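Local coordinates for uncharacterized protein lp_2219 (Lactobacillus plantarum, PDB 3HFQ), which is of unknown function but belongs to the lactonase family of seven-bladed beta-propellers, which makes a lactonase-like activity possible though unproven, at residues Leu35-Gln40 with Gln73-Leu78; Asn41-Ala46 with Tyr54-Glu59. The protein carries 1 engineered substitution. All coordinates share one frame; numbering follows the deposited sequence.

Interaction 1 of 2, residues Leu35-Gln40 with Gln73-Leu78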
ATOM      1  N   LEU A  35       6.579 -18.171   9.968  1.00 15.71           N
ATOM      2  CA  LEU A  35       7.550 -17.324   9.293  1.00 11.48           C
ATOM      3  C   LEU A  35       7.943 -17.886   7.928  1.00 15.30           C
ATOM      4  O   LEU A  35       8.297 -19.058   7.807  1.00 16.86           O
ATOM      5  CB  LEU A  35       8.795 -17.193  10.171  1.00 14.45           C
ATOM      6  CG  LEU A  35       9.908 -16.262   9.694  1.00 16.58           C
ATOM      7  CD1 LEU A  35       9.457 -14.817   9.849  1.00 15.06           C
ATOM      8  CD2 LEU A  35      11.170 -16.518  10.515  1.00 14.95           C
ATOM      9  N   LEU A  36       7.873 -17.045   6.902  1.00 13.74           N
ATOM     10  CA  LEU A  36       8.244 -17.454   5.556  1.00 13.32           C
ATOM     11  C   LEU A  36       9.692 -17.052   5.294  1.00 14.65           C
ATOM     12  O   LEU A  36      10.463 -17.811   4.709  1.00 15.72           O
ATOM     13  CB  LEU A  36       7.329 -16.794   4.519  1.00 12.10           C
ATOM     14  CG  LEU A  36       7.688 -17.025   3.045  1.00 12.81           C
ATOM     15  CD1 LEU A  36       7.568 -18.503   2.698  1.00 10.80           C
ATOM     16  CD2 LEU A  36       6.767 -16.201   2.163  1.00 16.14           C
ATOM     17  N   ALA A  37      10.065 -15.857   5.735  1.00 17.15           N
ATOM     18  CA  ALA A  37      11.427 -15.379   5.526  1.00 16.86           C
ATOM     19  C   ALA A  37      11.943 -14.531   6.678  1.00 17.01           C
ATOM     20  O   ALA A  37      11.315 -13.543   7.067  1.00 14.56           O
ATOM     21  CB  ALA A  37      11.503 -14.585   4.230  1.00 17.88           C
ATOM     22  N   ALA A  38      13.092 -14.920   7.220  1.00 12.81           N
ATOM     23  CA  ALA A  38      13.704 -14.171   8.306  1.00 15.50           C
ATOM     24  C   ALA A  38      14.403 -12.980   7.660  1.00 15.66           C
ATOM     25  O   ALA A  38      15.311 -13.152   6.845  1.00 15.45           O
ATOM     26  CB  ALA A  38      14.712 -15.039   9.050  1.00 18.43           C
ATOM     27  N   THR A  39      13.962 -11.778   8.011  1.00 17.74           N
ATOM     28  CA  THR A  39      14.528 -10.553   7.460  1.00 16.30           C
ATOM     29  C   THR A  39      14.150  -9.367   8.355  1.00 17.83           C
ATOM     30  O   THR A  39      13.285  -9.490   9.220  1.00 16.24           O
ATOM     31  CB  THR A  39      14.019 -10.331   6.009  1.00 17.89           C
ATOM     32  OG1 THR A  39      14.608  -9.146   5.461  1.00 17.01           O
ATOM     33  CG2 THR A  39      12.502 -10.213   5.985  1.00 13.96           C
ATOM     34  N   GLN A  40      14.802  -8.223   8.159  1.00 14.94           N
ATOM     35  CA  GLN A  40      14.530  -7.052   8.987  1.00 13.74           C
ATOM     36  C   GLN A  40      13.649  -5.982   8.346  1.00 15.77           C
ATOM     37  O   GLN A  40      13.874  -5.581   7.208  1.00 14.22           O
ATOM     38  CB  GLN A  40      15.847  -6.411   9.438  1.00 20.83           C
ATOM     39  CG  GLN A  40      16.630  -7.241  10.446  1.00 31.02           C
ATOM     40  CD  GLN A  40      15.874  -7.434  11.747  1.00 37.62           C
ATOM     41  OE1 GLN A  40      15.568  -6.469  12.451  1.00 36.14           O
ATOM     42  NE2 GLN A  40      15.566  -8.685  12.070  1.00 39.71           N
ATOM     43  N   GLN A  73       5.814 -23.488   0.200  1.00 16.39           N
ATOM     44  CA  GLN A  73       5.660 -22.715   1.430  1.00 18.00           C
ATOM     45  C   GLN A  73       7.001 -22.210   1.958  1.00 16.17           C
ATOM     46  O   GLN A  73       7.153 -21.973   3.157  1.00 17.51           O
ATOM     47  CB  GLN A  73       4.971 -23.569   2.502  1.00 18.49           C
ATOM     48  CG  GLN A  73       3.522 -23.889   2.185  1.00 18.68           C
ATOM     49  CD  GLN A  73       2.620 -22.680   2.326  1.00 21.40           C
ATOM     50  OE1 GLN A  73       2.215 -22.312   3.434  1.00 21.53           O
ATOM     51  NE2 GLN A  73       2.311 -22.046   1.205  1.00 13.57           N
ATOM     52  N   THR A  74       7.976 -22.054   1.065  1.00 16.24           N
ATOM     53  CA  THR A  74       9.295 -21.568   1.454  1.00 17.46           C
ATOM     54  C   THR A  74       9.737 -20.425   0.547  1.00 13.55           C
ATOM     55  O   THR A  74       9.148 -20.196  -0.510  1.00 14.76           O
ATOM     56  CB  THR A  74      10.367 -22.685   1.386  1.00 25.16           C
ATOM     57  OG1 THR A  74      10.537 -23.113   0.030  1.00 23.41           O
ATOM     58  CG2 THR A  74       9.954 -23.874   2.242  1.00 28.95           C
ATOM     59  N   ALA A  75      10.779 -19.716   0.969  1.00 14.92           N
ATOM     60  CA  ALA A  75      11.317 -18.592   0.214  1.00 14.98           C
ATOM     61  C   ALA A  75      12.838 -18.688   0.140  1.00 15.36           C
ATOM     62  O   ALA A  75      13.498 -19.009   1.128  1.00 14.34           O
ATOM     63  CB  ALA A  75      10.909 -17.275   0.876  1.00 12.32           C
ATOM     64  N   HIS A  76      13.390 -18.418  -1.036  1.00 14.84           N
ATOM     65  CA  HIS A  76      14.833 -18.475  -1.233  1.00 15.04           C
ATOM     66  C   HIS A  76      15.327 -17.077  -1.584  1.00 15.06           C
ATOM     67  O   HIS A  76      14.817 -16.453  -2.517  1.00  9.26           O
ATOM     68  CB  HIS A  76      15.176 -19.449  -2.366  1.00 21.34           C
ATOM     69  CG  HIS A  76      14.610 -20.821  -2.178  1.00 33.59           C
ATOM     70  ND1 HIS A  76      15.017 -21.670  -1.167  1.00 36.45           N
ATOM     71  CD2 HIS A  76      13.655 -21.497  -2.867  1.00 39.40           C
ATOM     72  CE1 HIS A  76      14.342 -22.802  -1.244  1.00 41.12           C
ATOM     73  NE2 HIS A  76      13.508 -22.721  -2.265  1.00 41.99           N
ATOM     74  N   LYS A  77      16.311 -16.584  -0.837  1.00 10.94           N
ATOM     75  CA  LYS A  77      16.857 -15.254  -1.094  1.00 17.38           C
ATOM     76  C   LYS A  77      17.651 -15.228  -2.397  1.00 18.15           C
ATOM     77  O   LYS A  77      18.470 -16.109  -2.655  1.00 13.50           O
ATOM     78  CB  LYS A  77      17.771 -14.817   0.055  1.00 22.98           C
ATOM     79  CG  LYS A  77      18.316 -13.401  -0.103  1.00 31.22           C
ATOM     80  CD  LYS A  77      19.276 -13.035   1.019  1.00 46.18           C
ATOM     81  CE  LYS A  77      20.616 -13.746   0.875  1.00 55.54           C
ATOM     82  NZ  LYS A  77      21.380 -13.274  -0.315  1.00 60.03           N
ATOM     83  N   LEU A  78      17.403 -14.214  -3.218  1.00 15.10           N
ATOM     84  CA  LEU A  78      18.117 -14.076  -4.480  1.00 13.56           C
ATOM     85  C   LEU A  78      19.238 -13.060  -4.290  1.00 14.59           C
ATOM     86  O   LEU A  78      20.406 -13.364  -4.517  1.00 15.06           O
ATOM     87  CB  LEU A  78      17.152 -13.637  -5.587  1.00 10.72           C
ATOM     88  CG  LEU A  78      16.056 -14.666  -5.901  1.00 14.02           C
ATOM     89  CD1 LEU A  78      14.963 -14.026  -6.750  1.00  9.97           C
ATOM     90  CD2 LEU A  78      16.669 -15.868  -6.614  1.00 16.78           C
TER
HETATM   91  O   HOH W   1      11.210 -20.207   3.897  1.00 16.88           O
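Leu36 holds CG anti to the backbone N (chi1 174°), which brings CG to within 3.9 Å of Ala75 CB. Its chi2 of 64° then places CD1 against the main chain of Gln73 and Thr74. CD1 sits 3.5 Å from Gln73 O and 3.6 Å from Thr74 C. Ala75 points its methyl toward 35-40, where it also meets Ala37, CB to CB at 4.3 Å. The direct contact is van der Waals packing, with 147 Å² buried in all. A water adds a polar link. It donates to Leu36 O at 2.6 Å and accepts from Ala75 N at 3.0 Å. The bridge joins the two backbones, which do not pair directly here. Leu36 and Ala37 both face Ile18 in a classic beta bulge, and the chain turns a corner at Leu36. Gln73 O also accepts a hydrogen bond from Gln20 NE2, a second tie to the same sheet. The contact lies at the surface, between outermost strands of two neighbouring propeller blades. Strand 29-38 pairs with 17-24 in one blade. Strand 74-84 pairs with 62-71 in the next.

Interaction 2 of 2, residues Asn41-Ala46 with Tyr54-Glu59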
ATOM      1  N   ASN A  41      12.655  -5.531   9.109  1.00 13.19           N
ATOM      2  CA  ASN A  41      11.708  -4.490   8.701  1.00 15.38           C
ATOM      3  C   ASN A  41      11.088  -4.606   7.309  1.00 14.30           C
ATOM      4  O   ASN A  41      11.127  -3.662   6.518  1.00 12.55           O
ATOM      5  CB  ASN A  41      12.358  -3.109   8.856  1.00 19.17           C
ATOM      6  CG  ASN A  41      12.190  -2.529  10.257  1.00 28.59           C
ATOM      7  OD1 ASN A  41      11.847  -3.234  11.212  1.00 22.19           O
ATOM      8  ND2 ASN A  41      12.439  -1.231  10.383  1.00 32.62           N
ATOM      9  N   PRO A  42      10.495  -5.768   6.991  1.00 12.17           N
ATOM     10  CA  PRO A  42       9.869  -5.951   5.677  1.00 10.05           C
ATOM     11  C   PRO A  42       8.466  -5.352   5.749  1.00 12.57           C
ATOM     12  O   PRO A  42       7.468  -6.072   5.683  1.00 11.51           O
ATOM     13  CB  PRO A  42       9.848  -7.464   5.528  1.00  7.45           C
ATOM     14  CG  PRO A  42       9.548  -7.907   6.945  1.00  5.79           C
ATOM     15  CD  PRO A  42      10.473  -7.023   7.769  1.00  8.23           C
ATOM     16  N   THR A  43       8.405  -4.026   5.875  1.00  9.72           N
ATOM     17  CA  THR A  43       7.138  -3.306   6.023  1.00  9.27           C
ATOM     18  C   THR A  43       6.208  -3.248   4.818  1.00 13.42           C
ATOM     19  O   THR A  43       5.052  -2.849   4.954  1.00 10.56           O
ATOM     20  CB  THR A  43       7.381  -1.872   6.531  1.00 12.46           C
ATOM     21  OG1 THR A  43       8.041  -1.107   5.517  1.00 11.81           O
ATOM     22  CG2 THR A  43       8.255  -1.897   7.781  1.00 14.84           C
ATOM     23  N   TYR A  44       6.704  -3.600   3.636  1.00  9.57           N
ATOM     24  CA  TYR A  44       5.847  -3.640   2.458  1.00 12.38           C
ATOM     25  C   TYR A  44       6.346  -4.732   1.524  1.00 10.21           C
ATOM     26  O   TYR A  44       7.549  -4.983   1.437  1.00 12.42           O
ATOM     27  CB  TYR A  44       5.783  -2.296   1.727  1.00  9.98           C
ATOM     28  CG  TYR A  44       4.397  -2.043   1.158  1.00  9.51           C
ATOM     29  CD1 TYR A  44       3.362  -1.592   1.977  1.00 13.20           C
ATOM     30  CD2 TYR A  44       4.106  -2.312  -0.178  1.00 10.31           C
ATOM     31  CE1 TYR A  44       2.063  -1.419   1.480  1.00 14.70           C
ATOM     32  CE2 TYR A  44       2.814  -2.144  -0.688  1.00 11.01           C
ATOM     33  CZ  TYR A  44       1.800  -1.696   0.146  1.00 13.65           C
ATOM     34  OH  TYR A  44       0.528  -1.522  -0.356  1.00 13.85           O
ATOM     35  N   LEU A  45       5.406  -5.376   0.837  1.00 10.77           N
ATOM     36  CA  LEU A  45       5.705  -6.485  -0.059  1.00 11.73           C
ATOM     37  C   LEU A  45       5.084  -6.339  -1.444  1.00 13.66           C
ATOM     38  O   LEU A  45       4.027  -5.727  -1.596  1.00  9.12           O
ATOM     39  CB  LEU A  45       5.174  -7.781   0.559  1.00 13.71           C
ATOM     40  CG  LEU A  45       5.535  -8.065   2.017  1.00 12.74           C
ATOM     41  CD1 LEU A  45       4.715  -9.251   2.520  1.00 11.64           C
ATOM     42  CD2 LEU A  45       7.030  -8.344   2.129  1.00  7.72           C
ATOM     43  N   ALA A  46       5.739  -6.934  -2.441  1.00  7.31           N
ATOM     44  CA  ALA A  46       5.261  -6.925  -3.824  1.00 10.29           C
ATOM     45  C   ALA A  46       5.598  -8.283  -4.445  1.00 15.18           C
ATOM     46  O   ALA A  46       6.658  -8.846  -4.175  1.00 16.23           O
ATOM     47  CB  ALA A  46       5.933  -5.806  -4.622  1.00 11.40           C
ATOM     48  N   TYR A  54       9.326  -9.320  -3.408  1.00 11.19           N
ATOM     49  CA  TYR A  54      10.207  -8.181  -3.208  1.00 11.18           C
ATOM     50  C   TYR A  54       9.748  -7.499  -1.928  1.00 12.18           C
ATOM     51  O   TYR A  54       8.578  -7.165  -1.778  1.00 12.11           O
ATOM     52  CB  TYR A  54      10.128  -7.253  -4.424  1.00  6.47           C
ATOM     53  CG  TYR A  54      10.596  -7.950  -5.688  1.00 11.54           C
ATOM     54  CD1 TYR A  54      11.948  -8.226  -5.891  1.00 12.54           C
ATOM     55  CD2 TYR A  54       9.679  -8.430  -6.625  1.00  7.50           C
ATOM     56  CE1 TYR A  54      12.380  -8.963  -6.993  1.00 11.23           C
ATOM     57  CE2 TYR A  54      10.105  -9.174  -7.738  1.00 10.49           C
ATOM     58  CZ  TYR A  54      11.457  -9.441  -7.906  1.00 11.09           C
ATOM     59  OH  TYR A  54      11.890 -10.197  -8.977  1.00 14.10           O
ATOM     60  N   SER A  55      10.676  -7.313  -0.996  1.00 10.98           N
ATOM     61  CA  SER A  55      10.332  -6.724   0.287  1.00 11.93           C
ATOM     62  C   SER A  55      11.241  -5.604   0.745  1.00 12.20           C
ATOM     63  O   SER A  55      12.426  -5.570   0.415  1.00  9.05           O
ATOM     64  CB  SER A  55      10.346  -7.811   1.362  1.00 12.95           C
ATOM     65  OG  SER A  55      11.645  -8.383   1.463  1.00 12.53           O
ATOM     66  N   VAL A  56      10.665  -4.689   1.515  1.00 10.10           N
ATOM     67  CA  VAL A  56      11.420  -3.589   2.090  1.00  9.72           C
ATOM     68  C   VAL A  56      12.461  -4.323   2.924  1.00 11.09           C
ATOM     69  O   VAL A  56      12.156  -5.361   3.517  1.00 11.04           O
ATOM     70  CB  VAL A  56      10.522  -2.732   2.995  1.00 11.27           C
ATOM     71  CG1 VAL A  56      11.367  -1.750   3.804  1.00  6.46           C
ATOM     72  CG2 VAL A  56       9.513  -1.980   2.134  1.00 13.78           C
ATOM     73  N   ASP A  57      13.678  -3.796   2.977  1.00 10.08           N
ATOM     74  CA  ASP A  57      14.729  -4.485   3.701  1.00 10.03           C
ATOM     75  C   ASP A  57      15.694  -3.555   4.430  1.00 15.18           C
ATOM     76  O   ASP A  57      16.060  -2.495   3.923  1.00 15.74           O
ATOM     77  CB  ASP A  57      15.475  -5.378   2.699  1.00 13.47           C
ATOM     78  CG  ASP A  57      16.660  -6.090   3.303  1.00 24.86           C
ATOM     79  OD1 ASP A  57      16.562  -6.561   4.455  1.00 27.76           O
ATOM     80  OD2 ASP A  57      17.691  -6.195   2.606  1.00 26.91           O
ATOM     81  N   LYS A  58      16.084  -3.957   5.635  1.00 17.18           N
ATOM     82  CA  LYS A  58      17.025  -3.185   6.431  1.00 19.11           C
ATOM     83  C   LYS A  58      18.217  -4.065   6.737  1.00 20.12           C
ATOM     84  O   LYS A  58      18.079  -5.160   7.284  1.00 15.45           O
ATOM     85  CB  LYS A  58      16.388  -2.713   7.740  1.00 23.89           C
ATOM     86  CG  LYS A  58      17.306  -1.846   8.601  1.00 22.74           C
ATOM     87  CD  LYS A  58      16.558  -1.252   9.791  1.00 29.09           C
ATOM     88  CE  LYS A  58      17.426  -0.263  10.563  1.00 36.85           C
ATOM     89  NZ  LYS A  58      16.685   0.382  11.685  1.00 44.70           N
ATOM     90  N   GLU A  59      19.392  -3.584   6.369  1.00 22.80           N
ATOM     91  CA  GLU A  59      20.612  -4.322   6.606  1.00 26.59           C
ATOM     92  C   GLU A  59      21.512  -3.323   7.327  1.00 32.87           C
ATOM     93  O   GLU A  59      22.266  -2.581   6.700  1.00 31.53           O
ATOM     94  CB  GLU A  59      21.194  -4.770   5.256  1.00 22.98           C
ATOM     95  CG  GLU A  59      20.233  -5.604   4.361  1.00 45.39           C
ATOM     96  CD  GLU A  59      20.239  -7.098   4.681  1.00 53.71           C
ATOM     97  OE1 GLU A  59      21.187  -7.551   5.357  1.00 56.09           O
ATOM     98  OE2 GLU A  59      19.314  -7.826   4.244  1.00 55.55           O
TER
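Ala46 and Tyr54 form a hydrogen-bonded pair in an antiparallel beta hairpin, made by the first two strands of a propeller blade. Tyr54 N donates to Ala46 O at 2.8 Å, and Ala46 N returns a bond to Tyr54 O at 2.9 Å. The next bond runs from Val56 N to Tyr44 O, 3.1 Å long and fairly straight at 162°. Leu45 and Ser55 lie between as a non-hydrogen-bonded pair. Their side chains pack tightly, with Leu45 CD2 3.4 Å from Ser55 CB. Val56 packs against the bend 41-44 that leads into strand 45-47. Its CG1, anti to the backbone N (chi1 169°), touches Asn41 O and Thr43 OG1, while CG2 meets Tyr44 CB at 3.8 Å. Pro42 centres an inverse gamma turn, closed by a weak bond from Thr43 N to Asn41 O. At this turn, Pro42 CA makes a CA-H...O contact of 3.2 Å with Val56 O. The Asn41 and Lys58 side chains lie side by side, pointing the same way, with Asn41 ND2 near Lys58 CD. Farther out, Thr11 N binds Asn41 OD1, and the Tyr44 ring meets that of Tyr90. Trp68 NE1 is hydrogen-bonded to Ser55 OG, and Tyr54 OH to Gly119 O.

From the N terminus, the chain completes strand 29-38, the outermost strand of its blade, and passes through Thr39 and Gln40 into 41-46. Interaction 2 closes first, when 54-59 returns beside 41-46 as a short hairpin. The chain then runs through strand 62-71, and interaction 1 closes the wider loop when 73-78 comes back to 35-40. The smaller loop therefore lies within the larger one. Interaction 2 builds one blade from within; interaction 1 joins that blade's outermost strand to the preceding blade. Their centres are 11 Å apart. They touch directly through a probable hydrogen bond of 3.2 Å between Gln40 O and Lys58 N.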